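PDB 5G5F: TAU class glutathione s-transferase from Mangifera indica, which probably catalyses the conjugation of glutathione to electrophilic compounds through the thiol of glutathione, as glutathione transferases do. Local coordinates for residues A[5-10]-A[32-37]; A[14-19]-A[164-169]. All coordinates share one frame; numbering follows the deposited sequence.

How the interactions relate
Both contacts build on the first beta-alpha-beta unit of the thioredoxin-like domain, and their segments alternate along the chain. Interaction 1 pairs the two parallel strands of that unit; interaction 2 takes the first turn of the helix between them, 15-26, and sets it against the all-helical C-terminal domain. Their centres lie 16 Å apart, yet they touch: V17 CG2 is 3.6 Å from G10 CA and V17 CG1 is 3.9 Å from L8 CD2, so one face of the turn rests on the sheet. Glutathione touches interaction 2, with its sulfur at S14, while the E36 side chain of interaction 1 stays about 7 Å from the ligand.

Interaction 1: A[5-10]-A[32-37]; sequences DVKLLG and ELLEET
L34 lays its side chain obliquely across that of L9: L9 CD2 comes within 3.6 Å of L34 CB and also meets L34 CD2. With CG anti to the carbonyl carbon (chi1 -71°), the L34 branch leans back along the strand, and its CD1 reaches K7 CB at 4.1 Å. On the opposite face of the sheet, L33 CD1 packs on L8 O at 3.5 Å and only just meets L8 CD2. The backbones run parallel and are joined by alternating bonds. E32 N donates to V6 O, L8 N to E32 O, L34 N to L8 O and G10 N to L34 O, the last at 3.1 Å and nearly straight (175°). Beyond the end of strand 32-35, E36 N approaches G10 O in a bond modelled unusually short and bent, so its detail is doubtful. The E36 carboxylate turns to S42, while that of E35 accepts from W12 N. Strand 32-35 is outermost in this chain's sheet, with 6-10 between it and 57-60. On the L9 and L34 face the sheet is covered by helix 43-48; on the L8 and L33 face lies helix 15-26, the crossover helix of this beta-alpha-beta unit.

Interaction 2: A[14-19]-A[164-169]; sequences SPYVMR and GCFLGW. With GSH (glutathione), chain B.
P15 is the bump that fills the hollow between C165, F166 and W169. Its CB presses on F166 CD1 at 3.7 Å and its CD on W169 CD1 at 3.9 Å, W169 NE1 being bonded to P13 O, while C165 CB closes on P15 O. The C165 thiol points between its own backbone N and carbonyl carbon (chi1 75°), which brings SG over the centre of one face of the F166 ring and to 3.2 Å from R19 NE. M18 wraps C165 too: SD lies near CB, and the bend at chi3 curls CE onto C165 O. F166 turns its edge to the face of Y16 in an offset edge-to-face pair, planes at 90°. R19 runs extended past C165; its NH2 lies 3.3 Å from F166 CE2 and makes a salt bridge with D104. Y16 CD1 sits over one guanidinium face, near its rim. Glutathione CB1 lies over one face of the Y16 ring and SG2 at its edge, so an alanine in place of Y16 would probably open a gap between ligand and F166 and leave that guanidinium face without CD1. S14 caps the helix, its OG accepting from V17 N; the same OG lies next to glutathione SG2, at a modelled 2.6 Å too short to take literally. This serine beside the sulfur, starting the first thioredoxin-like helix, is consistent with the serine-based active site of tau-class transferases.

Interaction 1: A[5-10]-A[32-37]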
ATOM      1  N   ASP A   5      22.149   7.172 -14.587  1.00 18.93           N
ATOM      2  CA  ASP A   5      20.758   6.935 -14.947  1.00 21.24           C
ATOM      3  C   ASP A   5      19.861   6.778 -13.724  1.00 16.67           C
ATOM      4  O   ASP A   5      18.648   6.962 -13.811  1.00 18.21           O
ATOM      5  CB  ASP A   5      20.657   5.691 -15.827  1.00 20.03           C
ATOM      6  CG  ASP A   5      21.729   5.649 -16.895  1.00 35.22           C
ATOM      7  OD1 ASP A   5      22.031   6.712 -17.478  1.00 30.43           O
ATOM      8  OD2 ASP A   5      22.269   4.553 -17.154  1.00 34.27           O
ATOM      9  N   VAL A   6      20.458   6.435 -12.588  1.00 16.39           N
ATOM     10  CA  VAL A   6      19.684   6.190 -11.376  1.00 18.56           C
ATOM     11  C   VAL A   6      20.102   7.102 -10.227  1.00 17.49           C
ATOM     12  O   VAL A   6      21.273   7.149  -9.850  1.00 20.48           O
ATOM     13  CB  VAL A   6      19.811   4.725 -10.916  1.00 15.96           C
ATOM     14  CG1 VAL A   6      18.925   4.476  -9.707  1.00 18.59           C
ATOM     15  CG2 VAL A   6      19.446   3.778 -12.048  1.00 17.40           C
ATOM     16  N   LYS A   7      19.134   7.831  -9.680  1.00 16.52           N
ATOM     17  CA  LYS A   7      19.358   8.656  -8.499  1.00 13.70           C
ATOM     18  C   LYS A   7      18.326   8.321  -7.427  1.00 16.78           C
ATOM     19  O   LYS A   7      17.155   8.091  -7.731  1.00 11.23           O
ATOM     20  CB  LYS A   7      19.290  10.146  -8.845  1.00 10.95           C
ATOM     21  CG  LYS A   7      19.765  10.498 -10.244  1.00 19.25           C
ATOM     22  CD  LYS A   7      20.454  11.853 -10.267  1.00 27.67           C
ATOM     23  CE  LYS A   7      20.245  12.547 -11.602  1.00 43.67           C
ATOM     24  NZ  LYS A   7      20.887  11.800 -12.718  1.00 44.68           N
ATOM     25  N   LEU A   8      18.764   8.293  -6.173  1.00 14.92           N
ATOM     26  CA  LEU A   8      17.861   8.025  -5.062  1.00 11.46           C
ATOM     27  C   LEU A   8      17.789   9.211  -4.108  1.00 13.76           C
ATOM     28  O   LEU A   8      18.774   9.554  -3.454  1.00 15.39           O
ATOM     29  CB  LEU A   8      18.297   6.771  -4.301  1.00 20.06           C
ATOM     30  CG  LEU A   8      17.403   6.368  -3.126  1.00 11.61           C
ATOM     31  CD1 LEU A   8      16.012   5.992  -3.614  1.00  5.82           C
ATOM     32  CD2 LEU A   8      18.025   5.226  -2.338  1.00 10.84           C
ATOM     33  N   LEU A   9      16.621   9.840  -4.042  1.00 10.48           N
ATOM     34  CA  LEU A   9      16.386  10.915  -3.085  1.00 19.57           C
ATOM     35  C   LEU A   9      15.997  10.322  -1.740  1.00 20.40           C
ATOM     36  O   LEU A   9      15.002   9.609  -1.645  1.00 21.58           O
ATOM     37  CB  LEU A   9      15.286  11.859  -3.576  1.00 15.90           C
ATOM     38  CG  LEU A   9      15.496  12.566  -4.914  1.00 21.67           C
ATOM     39  CD1 LEU A   9      14.451  13.655  -5.110  1.00 27.34           C
ATOM     40  CD2 LEU A   9      16.897  13.137  -5.006  1.00 17.80           C
ATOM     41  N   GLY A  10      16.773  10.609  -0.701  1.00 24.77           N
ATOM     42  CA  GLY A  10      16.449  10.089   0.612  1.00 32.43           C
ATOM     43  C   GLY A  10      17.231  10.678   1.767  1.00 29.66           C
ATOM     44  O   GLY A  10      17.781  11.775   1.676  1.00 33.31           O
ATOM     45  N   GLU A  32      23.361   7.316  -7.747  1.00 12.85           N
ATOM     46  CA  GLU A  32      23.791   8.464  -6.966  1.00 22.18           C
ATOM     47  C   GLU A  32      22.827   8.689  -5.809  1.00 20.91           C
ATOM     48  O   GLU A  32      21.611   8.592  -5.974  1.00 19.94           O
ATOM     49  CB  GLU A  32      23.881   9.717  -7.838  1.00 17.03           C
ATOM     50  CG  GLU A  32      24.647  10.860  -7.193  1.00 22.20           C
ATOM     51  CD  GLU A  32      26.053  10.462  -6.786  1.00 26.50           C
ATOM     52  OE1 GLU A  32      26.961  10.525  -7.641  1.00 26.18           O
ATOM     53  OE2 GLU A  32      26.253  10.089  -5.610  1.00 27.02           O
ATOM     54  N   LEU A  33      23.374   8.980  -4.634  1.00 18.67           N
ATOM     55  CA  LEU A  33      22.554   9.211  -3.451  1.00 17.69           C
ATOM     56  C   LEU A  33      22.488  10.693  -3.111  1.00 20.03           C
ATOM     57  O   LEU A  33      23.516  11.341  -2.908  1.00 29.40           O
ATOM     58  CB  LEU A  33      23.095   8.421  -2.259  1.00 15.62           C
ATOM     59  CG  LEU A  33      22.405   8.671  -0.915  1.00 25.27           C
ATOM     60  CD1 LEU A  33      20.926   8.321  -0.993  1.00 14.25           C
ATOM     61  CD2 LEU A  33      23.088   7.882   0.192  1.00 23.84           C
ATOM     62  N   LEU A  34      21.273  11.229  -3.051  1.00 19.13           N
ATOM     63  CA  LEU A  34      21.076  12.631  -2.706  1.00 20.89           C
ATOM     64  C   LEU A  34      20.359  12.740  -1.363  1.00 27.33           C
ATOM     65  O   LEU A  34      19.176  12.417  -1.247  1.00 21.08           O
ATOM     66  CB  LEU A  34      20.292  13.360  -3.801  1.00 26.09           C
ATOM     67  CG  LEU A  34      21.007  13.628  -5.133  1.00 34.17           C
ATOM     68  CD1 LEU A  34      21.137  12.371  -5.991  1.00 32.38           C
ATOM     69  CD2 LEU A  34      20.310  14.736  -5.909  1.00 30.12           C
ATOM     70  N   GLU A  35      21.092  13.195  -0.351  1.00 25.33           N
ATOM     71  CA  GLU A  35      20.597  13.217   1.021  1.00 31.83           C
ATOM     72  C   GLU A  35      19.674  14.396   1.302  1.00 30.54           C
ATOM     73  O   GLU A  35      19.912  15.504   0.834  1.00 37.12           O
ATOM     74  CB  GLU A  35      21.775  13.244   1.998  1.00 31.68           C
ATOM     75  CG  GLU A  35      22.431  11.894   2.213  1.00 37.56           C
ATOM     76  CD  GLU A  35      21.713  11.063   3.258  1.00 43.22           C
ATOM     77  OE1 GLU A  35      21.147  11.654   4.203  1.00 43.41           O
ATOM     78  OE2 GLU A  35      21.711   9.821   3.134  1.00 44.68           O
ATOM     79  N   GLU A  36      18.621  14.146   2.073  1.00 41.11           N
ATOM     80  CA  GLU A  36      17.695  15.193   2.483  1.00 33.80           C
ATOM     81  C   GLU A  36      18.082  15.748   3.848  1.00 46.04           C
ATOM     82  O   GLU A  36      18.220  14.997   4.811  1.00 44.00           O
ATOM     83  CB  GLU A  36      16.261  14.656   2.521  1.00 32.86           C
ATOM     84  CG  GLU A  36      15.621  14.491   1.158  1.00 33.41           C
ATOM     85  CD  GLU A  36      15.353  15.820   0.487  1.00 34.15           C
ATOM     86  OE1 GLU A  36      15.038  16.793   1.206  1.00 41.25           O
ATOM     87  OE2 GLU A  36      15.459  15.896  -0.755  1.00 35.83           O
ATOM     88  N   THR A  37      18.277  17.060   3.927  1.00 52.12           N
ATOM     89  CA  THR A  37      18.489  17.694   5.220  1.00 53.34           C
ATOM     90  C   THR A  37      17.158  17.760   5.959  1.00 56.69           C
ATOM     91  O   THR A  37      16.267  18.536   5.619  1.00 53.07           O
ATOM     92  CB  THR A  37      19.139  19.095   5.082  1.00 49.64           C
ATOM     93  OG1 THR A  37      19.287  19.698   6.375  1.00 60.18           O
ATOM     94  CG2 THR A  37      18.353  20.004   4.142  1.00 46.88           C
TER

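Interaction 2: A[14-19]-A[164-169]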
ATOM      1  N   SER A  14      16.628   6.832   7.270  1.00 20.84           N
ATOM      2  CA  SER A  14      15.295   6.395   6.873  1.00 14.11           C
ATOM      3  C   SER A  14      15.258   4.907   6.536  1.00 15.20           C
ATOM      4  O   SER A  14      16.027   4.438   5.697  1.00 18.88           O
ATOM      5  CB  SER A  14      14.809   7.210   5.678  1.00 13.19           C
ATOM      6  OG  SER A  14      13.630   6.648   5.129  1.00 15.22           O
ATOM      7  N   PRO A  15      14.357   4.159   7.192  1.00 17.08           N
ATOM      8  CA  PRO A  15      14.203   2.729   6.911  1.00 17.77           C
ATOM      9  C   PRO A  15      13.622   2.468   5.523  1.00 12.57           C
ATOM     10  O   PRO A  15      13.961   1.463   4.898  1.00 10.40           O
ATOM     11  CB  PRO A  15      13.240   2.256   8.005  1.00 16.71           C
ATOM     12  CG  PRO A  15      12.498   3.479   8.414  1.00 19.43           C
ATOM     13  CD  PRO A  15      13.475   4.608   8.282  1.00 16.25           C
ATOM     14  N   TYR A  16      12.764   3.364   5.046  1.00 16.93           N
ATOM     15  CA  TYR A  16      12.140   3.197   3.738  1.00 21.35           C
ATOM     16  C   TYR A  16      13.131   3.468   2.610  1.00 15.78           C
ATOM     17  O   TYR A  16      13.086   2.819   1.565  1.00 13.18           O
ATOM     18  CB  TYR A  16      10.919   4.109   3.603  1.00 16.15           C
ATOM     19  CG  TYR A  16       9.834   3.817   4.615  1.00 19.59           C
ATOM     20  CD1 TYR A  16       9.107   2.636   4.562  1.00 19.81           C
ATOM     21  CD2 TYR A  16       9.535   4.721   5.621  1.00 23.15           C
ATOM     22  CE1 TYR A  16       8.116   2.367   5.488  1.00 25.44           C
ATOM     23  CE2 TYR A  16       8.550   4.464   6.550  1.00 29.41           C
ATOM     24  CZ  TYR A  16       7.842   3.285   6.480  1.00 30.71           C
ATOM     25  OH  TYR A  16       6.857   3.026   7.405  1.00 43.90           O
ATOM     26  N   VAL A  17      14.024   4.430   2.823  1.00 12.27           N
ATOM     27  CA  VAL A  17      15.087   4.702   1.864  1.00 15.20           C
ATOM     28  C   VAL A  17      16.031   3.504   1.791  1.00 12.43           C
ATOM     29  O   VAL A  17      16.526   3.155   0.719  1.00 15.46           O
ATOM     30  CB  VAL A  17      15.874   5.978   2.235  1.00 19.38           C
ATOM     31  CG1 VAL A  17      17.092   6.148   1.337  1.00  8.66           C
ATOM     32  CG2 VAL A  17      14.972   7.197   2.138  1.00 23.41           C
ATOM     33  N   MET A  18      16.253   2.865   2.937  1.00 13.43           N
ATOM     34  CA  MET A  18      17.126   1.698   3.011  1.00 16.28           C
ATOM     35  C   MET A  18      16.593   0.545   2.164  1.00 11.72           C
ATOM     36  O   MET A  18      17.367  -0.248   1.630  1.00 17.23           O
ATOM     37  CB  MET A  18      17.294   1.237   4.459  1.00 13.90           C
ATOM     38  CG  MET A  18      18.394   0.201   4.652  1.00 14.30           C
ATOM     39  SD  MET A  18      18.198  -0.755   6.167  1.00 24.36           S
ATOM     40  CE  MET A  18      17.812   0.551   7.325  1.00 12.88           C
ATOM     41  N   ARG A  19      15.270   0.457   2.050  1.00  7.63           N
ATOM     42  CA  ARG A  19      14.639  -0.561   1.216  1.00 13.87           C
ATOM     43  C   ARG A  19      15.125  -0.464  -0.224  1.00 10.69           C
ATOM     44  O   ARG A  19      15.472  -1.470  -0.842  1.00 10.37           O
ATOM     45  CB  ARG A  19      13.116  -0.429   1.257  1.00 12.39           C
ATOM     46  CG  ARG A  19      12.481  -0.881   2.557  1.00 12.21           C
ATOM     47  CD  ARG A  19      10.974  -0.690   2.519  1.00  9.36           C
ATOM     48  NE  ARG A  19      10.329  -1.191   3.728  1.00 15.59           N
ATOM     49  CZ  ARG A  19       9.048  -0.996   4.026  1.00 12.21           C
ATOM     50  NH1 ARG A  19       8.271  -0.306   3.202  1.00 14.72           N
ATOM     51  NH2 ARG A  19       8.545  -1.490   5.148  1.00 12.98           N
ATOM     52  N   GLY A 164      13.404  -6.140   7.514  1.00 12.39           N
ATOM     53  CA  GLY A 164      14.778  -5.954   7.941  1.00 13.06           C
ATOM     54  C   GLY A 164      15.253  -4.514   7.913  1.00 16.04           C
ATOM     55  O   GLY A 164      16.228  -4.164   8.576  1.00 22.30           O
ATOM     56  N   CYS A 165      14.561  -3.674   7.150  1.00 14.30           N
ATOM     57  CA  CYS A 165      14.916  -2.263   7.061  1.00 12.13           C
ATOM     58  C   CYS A 165      14.597  -1.524   8.359  1.00 16.36           C
ATOM     59  O   CYS A 165      15.039  -0.394   8.562  1.00 14.76           O
ATOM     60  CB  CYS A 165      14.188  -1.600   5.889  1.00 11.70           C
ATOM     61  SG  CYS A 165      12.430  -1.293   6.177  1.00 13.60           S
ATOM     62  N   PHE A 166      13.831  -2.166   9.234  1.00 14.21           N
ATOM     63  CA  PHE A 166      13.433  -1.557  10.499  1.00 11.68           C
ATOM     64  C   PHE A 166      14.336  -1.970  11.660  1.00 13.12           C
ATOM     65  O   PHE A 166      14.202  -1.450  12.768  1.00 19.55           O
ATOM     66  CB  PHE A 166      11.987  -1.924  10.840  1.00 12.84           C
ATOM     67  CG  PHE A 166      10.967  -1.321   9.918  1.00 15.06           C
ATOM     68  CD1 PHE A 166      10.869   0.053   9.774  1.00 12.83           C
ATOM     69  CD2 PHE A 166      10.090  -2.128   9.212  1.00 14.09           C
ATOM     70  CE1 PHE A 166       9.925   0.609   8.931  1.00 19.75           C
ATOM     71  CE2 PHE A 166       9.143  -1.578   8.370  1.00 13.24           C
ATOM     72  CZ  PHE A 166       9.061  -0.207   8.229  1.00 12.26           C
ATOM     73  N   LEU A 167      15.249  -2.902  11.403  1.00 13.60           N
ATOM     74  CA  LEU A 167      16.039  -3.528  12.465  1.00 16.05           C
ATOM     75  C   LEU A 167      16.869  -2.539  13.281  1.00 20.25           C
ATOM     76  O   LEU A 167      17.055  -2.726  14.484  1.00 17.96           O
ATOM     77  CB  LEU A 167      16.954  -4.601  11.874  1.00 14.99           C
ATOM     78  CG  LEU A 167      16.243  -5.878  11.425  1.00 22.40           C
ATOM     79  CD1 LEU A 167      17.215  -6.842  10.760  1.00 11.59           C
ATOM     80  CD2 LEU A 167      15.538  -6.539  12.602  1.00 11.57           C
ATOM     81  N   GLY A 168      17.366  -1.494  12.631  1.00 18.72           N
ATOM     82  CA  GLY A 168      18.150  -0.484  13.320  1.00 16.48           C
ATOM     83  C   GLY A 168      17.302   0.324  14.279  1.00 24.78           C
ATOM     84  O   GLY A 168      17.688   0.550  15.425  1.00 20.22           O
ATOM     85  N   TRP A 169      16.139   0.758  13.806  1.00 13.64           N
ATOM     86  CA  TRP A 169      15.210   1.508  14.642  1.00 17.67           C
ATOM     87  C   TRP A 169      14.606   0.623  15.724  1.00 24.79           C
ATOM     88  O   TRP A 169      14.211   1.107  16.784  1.00 21.14           O
ATOM     89  CB  TRP A 169      14.106   2.135  13.790  1.00 17.08           C
ATOM     90  CG  TRP A 169      14.533   3.406  13.141  1.00 26.94           C
ATOM     91  CD1 TRP A 169      14.772   3.613  11.813  1.00 19.62           C
ATOM     92  CD2 TRP A 169      14.792   4.652  13.795  1.00 26.95           C
ATOM     93  NE1 TRP A 169      15.155   4.915  11.601  1.00 19.57           N
ATOM     94  CE2 TRP A 169      15.176   5.573  12.802  1.00 33.24           C
ATOM     95  CE3 TRP A 169      14.731   5.079  15.125  1.00 26.61           C
ATOM     96  CZ2 TRP A 169      15.498   6.896  13.097  1.00 33.01           C
ATOM     97  CZ3 TRP A 169      15.052   6.391  15.416  1.00 33.64           C
ATOM     98  CH2 TRP A 169      15.430   7.284  14.407  1.00 33.20           C
TER
HETATM   99  N1  GSH B1222       4.997   5.332   2.515  0.73 31.43           N
HETATM  100  CA1 GSH B1222       6.242   5.985   2.336  0.73 22.12           C
HETATM  101  C1  GSH B1222       7.256   5.051   1.699  0.73 19.75           C
HETATM  102  O11 GSH B1222       8.127   5.517   0.918  0.73 18.79           O
HETATM  103  O12 GSH B1222       7.237   3.803   1.946  0.73 15.48           O
HETATM  104  CB1 GSH B1222       6.787   6.489   3.664  0.73 22.25           C
HETATM  105  CG1 GSH B1222       7.797   7.608   3.395  0.73 32.72           C
HETATM  106  CD1 GSH B1222       8.218   8.287   4.682  0.73 39.27           C
HETATM  107  OE1 GSH B1222       7.404   8.508   5.550  0.73 50.42           O
HETATM  108  N2  GSH B1222       9.599   8.696   4.908  0.73 40.83           N
HETATM  109  CA2 GSH B1222       9.855   9.376   6.166  0.73 43.64           C
HETATM  110  C2  GSH B1222      10.129  10.832   5.855  0.73 53.22           C
HETATM  111  O2  GSH B1222      11.116  11.399   6.281  0.73 55.36           O
HETATM  112  CB2 GSH B1222      10.964   8.839   6.919  0.73 41.81           C
HETATM  113  SG2 GSH B1222      11.438   7.267   6.307  0.73 47.27           S
HETATM  114  N3  GSH B1222       9.163  11.470   5.009  0.73 47.71           N
HETATM  115  CA3 GSH B1222       9.308  12.839   4.671  0.73 44.88           C
HETATM  116  C3  GSH B1222       8.186  13.278   5.564  0.73 54.92           C
HETATM  117  O31 GSH B1222       7.654  12.443   6.324  0.73 45.39           O
HETATM  118  O32 GSH B1222       7.741  14.444   5.570  0.73 62.11           O